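Local coordinates for repressor protein (Enterobacteria phage N15, PDB 2HIN) that probably binds DNA through a helix-turn-helix domain as the dimeric Cro transcription factor of phage N15, at residues E5-F10 against T48-L52. Numbering follows the deposited sequence.
Sequences ELVRHF and TAYKL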
ATOM      1  N   GLU A   5     -13.175  -9.392   4.492  0.50 12.02           N
ATOM      2  CA  GLU A   5     -12.359 -10.061   3.473  0.50 12.99           C
ATOM      3  C   GLU A   5     -11.017 -10.408   4.021  0.50 12.75           C
ATOM      4  O   GLU A   5     -10.485 -11.506   3.805  0.50 13.23           O
ATOM      5  CB  GLU A   5     -12.116  -9.154   2.283  0.50 14.22           C
ATOM      6  CG  GLU A   5     -13.299  -8.962   1.401  0.50 16.03           C
ATOM      7  CD  GLU A   5     -12.953  -8.145   0.179  0.50 16.37           C
ATOM      8  OE1 GLU A   5     -13.511  -7.033   0.030  0.50 18.18           O
ATOM      9  OE2 GLU A   5     -12.109  -8.606  -0.625  0.50 19.16           O
ATOM     10  N   LEU A   6     -10.440  -9.425   4.695  1.00 13.16           N
ATOM     11  CA  LEU A   6      -9.149  -9.586   5.265  1.00 13.58           C
ATOM     12  C   LEU A   6      -9.215 -10.771   6.227  1.00 12.40           C
ATOM     13  O   LEU A   6      -8.350 -11.664   6.187  1.00 14.22           O
ATOM     14  CB  LEU A   6      -8.774  -8.297   5.999  1.00 13.30           C
ATOM     15  CG  LEU A   6      -7.544  -8.405   6.884  1.00 13.32           C
ATOM     16  CD1 LEU A   6      -6.295  -8.668   6.061  1.00 14.82           C
ATOM     17  CD2 LEU A   6      -7.446  -7.154   7.701  1.00 15.49           C
ATOM     18  N   VAL A   7     -10.254 -10.816   7.082  1.00 13.38           N
ATOM     19  CA  VAL A   7     -10.414 -11.923   8.028  1.00 13.55           C
ATOM     20  C   VAL A   7     -10.633 -13.286   7.322  1.00 13.92           C
ATOM     21  O   VAL A   7     -10.044 -14.286   7.699  1.00 16.33           O
ATOM     22  CB  VAL A   7     -11.522 -11.635   9.061  1.00 14.35           C
ATOM     23  CG1 VAL A   7     -11.750 -12.833   9.980  1.00 17.44           C
ATOM     24  CG2 VAL A   7     -11.150 -10.395   9.876  1.00 15.35           C
ATOM     25  N   ARG A   8     -11.454 -13.324   6.278  1.00 12.66           N
ATOM     26  CA  ARG A   8     -11.656 -14.550   5.483  1.00 13.28           C
ATOM     27  C   ARG A   8     -10.350 -15.054   4.889  1.00 12.70           C
ATOM     28  O   ARG A   8     -10.084 -16.252   4.879  1.00 14.03           O
ATOM     29  CB  ARG A   8     -12.644 -14.247   4.354  1.00 13.80           C
ATOM     30  CG  ARG A   8     -12.887 -15.391   3.358  1.00 15.97           C
ATOM     31  CD  ARG A   8     -13.889 -14.943   2.300  1.00 18.51           C
ATOM     32  NE  ARG A   8     -14.157 -15.924   1.241  1.00 22.52           N
ATOM     33  CZ  ARG A   8     -13.436 -16.095   0.124  1.00 24.48           C
ATOM     34  NH1 ARG A   8     -12.349 -15.365  -0.117  1.00 27.29           N
ATOM     35  NH2 ARG A   8     -13.801 -17.019  -0.766  1.00 26.42           N
ATOM     36  N   HIS A   9      -9.528 -14.140   4.380  1.00 11.77           N
ATOM     37  CA  HIS A   9      -8.276 -14.517   3.734  1.00 12.26           C
ATOM     38  C   HIS A   9      -7.337 -15.238   4.696  1.00 12.16           C
ATOM     39  O   HIS A   9      -6.726 -16.243   4.342  1.00 13.25           O
ATOM     40  CB  HIS A   9      -7.602 -13.268   3.166  1.00 12.44           C
ATOM     41  CG  HIS A   9      -6.325 -13.557   2.451  1.00 12.34           C
ATOM     42  ND1 HIS A   9      -6.290 -14.080   1.181  1.00 17.04           N
ATOM     43  CD2 HIS A   9      -5.043 -13.388   2.831  1.00 13.38           C
ATOM     44  CE1 HIS A   9      -5.030 -14.206   0.803  1.00 18.68           C
ATOM     45  NE2 HIS A   9      -4.250 -13.834   1.801  1.00 16.30           N
ATOM     46  N   PHE A  10      -7.171 -14.680   5.890  1.00 12.08           N
ATOM     47  CA  PHE A  10      -6.200 -15.221   6.848  1.00 13.24           C
ATOM     48  C   PHE A  10      -6.809 -16.271   7.782  1.00 14.09           C
ATOM     49  O   PHE A  10      -6.076 -17.058   8.373  1.00 17.00           O
ATOM     50  CB  PHE A  10      -5.553 -14.087   7.635  1.00 12.54           C
ATOM     51  CG  PHE A  10      -4.574 -13.298   6.833  1.00 11.85           C
ATOM     52  CD1 PHE A  10      -3.321 -13.812   6.575  1.00 14.78           C
ATOM     53  CD2 PHE A  10      -4.896 -12.070   6.320  1.00 12.68           C
ATOM     54  CE1 PHE A  10      -2.395 -13.100   5.833  1.00 15.70           C
ATOM     55  CE2 PHE A  10      -3.953 -11.355   5.587  1.00 12.62           C
ATOM     56  CZ  PHE A  10      -2.704 -11.885   5.362  1.00 14.10           C
ATOM     57  N   THR A  48      -0.341  -9.217   0.591  1.00 10.36           N
ATOM     58  CA  THR A  48      -1.012 -10.445   0.146  1.00 10.72           C
ATOM     59  C   THR A  48      -0.670 -10.759  -1.310  1.00 10.90           C
ATOM     60  O   THR A  48      -1.341 -11.585  -1.941  1.00 11.27           O
ATOM     61  CB  THR A  48      -2.545 -10.384   0.340  1.00 10.82           C
ATOM     62  OG1 THR A  48      -3.101  -9.349  -0.475  1.00 10.51           O
ATOM     63  CG2 THR A  48      -2.925 -10.180   1.798  1.00 12.21           C
ATOM     64  N   ALA A  49       0.389 -10.144  -1.839  1.00 10.60           N
ATOM     65  CA  ALA A  49       0.843 -10.409  -3.218  1.00 11.17           C
ATOM     66  C   ALA A  49      -0.308 -10.186  -4.205  1.00 11.06           C
ATOM     67  O   ALA A  49      -0.485 -10.916  -5.177  1.00 11.85           O
ATOM     68  CB  ALA A  49       1.431 -11.786  -3.332  1.00 12.43           C
ATOM     69  N   TYR A  50      -1.092  -9.167  -3.915  1.00 10.51           N
ATOM     70  CA  TYR A  50      -2.187  -8.669  -4.739  1.00 11.74           C
ATOM     71  C   TYR A  50      -3.426  -9.538  -4.689  1.00 11.84           C
ATOM     72  O   TYR A  50      -4.365  -9.320  -5.460  1.00 13.96           O
ATOM     73  CB  TYR A  50      -1.758  -8.450  -6.192  1.00 11.99           C
ATOM     74  CG  TYR A  50      -0.455  -7.695  -6.361  1.00 11.14           C
ATOM     75  CD1 TYR A  50      -0.117  -6.579  -5.593  1.00 11.83           C
ATOM     76  CD2 TYR A  50       0.462  -8.101  -7.326  1.00 11.90           C
ATOM     77  CE1 TYR A  50       1.078  -5.894  -5.810  1.00 11.10           C
ATOM     78  CE2 TYR A  50       1.636  -7.415  -7.547  1.00 11.36           C
ATOM     79  CZ  TYR A  50       1.954  -6.311  -6.791  1.00 10.12           C
ATOM     80  OH  TYR A  50       3.098  -5.600  -7.090  1.00 11.99           O
ATOM     81  N   LYS A  51      -3.468 -10.514  -3.790  0.50 12.14           N
ATOM     82  CA  LYS A  51      -4.659 -11.382  -3.694  0.50 13.07           C
ATOM     83  C   LYS A  51      -5.881 -10.662  -3.152  0.50 12.79           C
ATOM     84  O   LYS A  51      -6.999 -11.004  -3.521  0.50 12.99           O
ATOM     85  CB  LYS A  51      -4.386 -12.635  -2.862  0.50 13.85           C
ATOM     86  CG  LYS A  51      -5.620 -13.539  -2.647  0.50 14.81           C
ATOM     87  CD  LYS A  51      -6.252 -14.048  -3.946  0.50 17.95           C
ATOM     88  CE  LYS A  51      -7.397 -15.016  -3.643  0.50 19.11           C
ATOM     89  NZ  LYS A  51      -8.112 -15.491  -4.848  0.50 21.01           N
ATOM     90  N   LEU A  52      -5.673  -9.722  -2.229  1.00 11.55           N
ATOM     91  CA  LEU A  52      -6.726  -8.806  -1.780  1.00 11.96           C
ATOM     92  C   LEU A  52      -6.475  -7.453  -2.436  1.00 12.28           C
ATOM     93  O   LEU A  52      -5.335  -6.989  -2.515  1.00 15.10           O
ATOM     94  CB  LEU A  52      -6.735  -8.661  -0.265  1.00 11.90           C
ATOM     95  CG  LEU A  52      -6.983  -9.947   0.511  1.00 12.67           C
ATOM     96  CD1 LEU A  52      -7.002  -9.644   1.992  1.00 13.41           C
ATOM     97  CD2 LEU A  52      -8.287 -10.643   0.048  1.00 15.55           C
TER
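Leu52 lies against helix 3-10, between Leu6 and His9. CD1 makes its closest contacts. This methyl sits 3.9 Å from CA of Leu6 and equally near CB of His9. It also meets CD1 of Leu6 at 4.2 Å. These leucines are buried, and both also touch Ile44 of helix 38-47. Leu6 reaches on to Ala16 and Val20 of helix 13-20. This is the tightly packed part of the contact, and its closest contacts are between carbons.

His9 carries the packing outward. Its CG stands anti to the backbone N (chi1 -179°), which sends the imidazole out from the helix toward the loop. Leu52 CG lies over one ring face, offset toward the rim. CG of Lys51 comes up obliquely to CE1 of His9, at 3.6 Å. The Thr48 methyl CG2 fills the corner between two rings, 3.9 Å from NE2 of His9 and 4.0 Å from CZ of Phe10. The two rings also meet: CD2 of His9 stands over the centre of the Phe10 face.

No hydrogen bond crosses between the segments. Thr48 OG1 accepts the N-H of Leu52 at 3.1 Å, nearly straight at 164°, and is also hydrogen-bonded to Ile44 O. The hydroxyl thus links Leu52 to the last turn of helix 38-47.

The outer side is looser. Lys51 is exposed; only the base of its chain packs on His9, and its amine leads away. Beyond the contact, the Tyr50 ring stacks on Tyr50 of the second subunit. Thr48 to Lys51 form a type I' turn, and Ala49, with positive phi, is the C-prime residue of a Schellman motif ending helix 38-47. The contact thus joins helix 3-10 of a helix-turn-helix domain to a helix-ending loop beside the dimer interface.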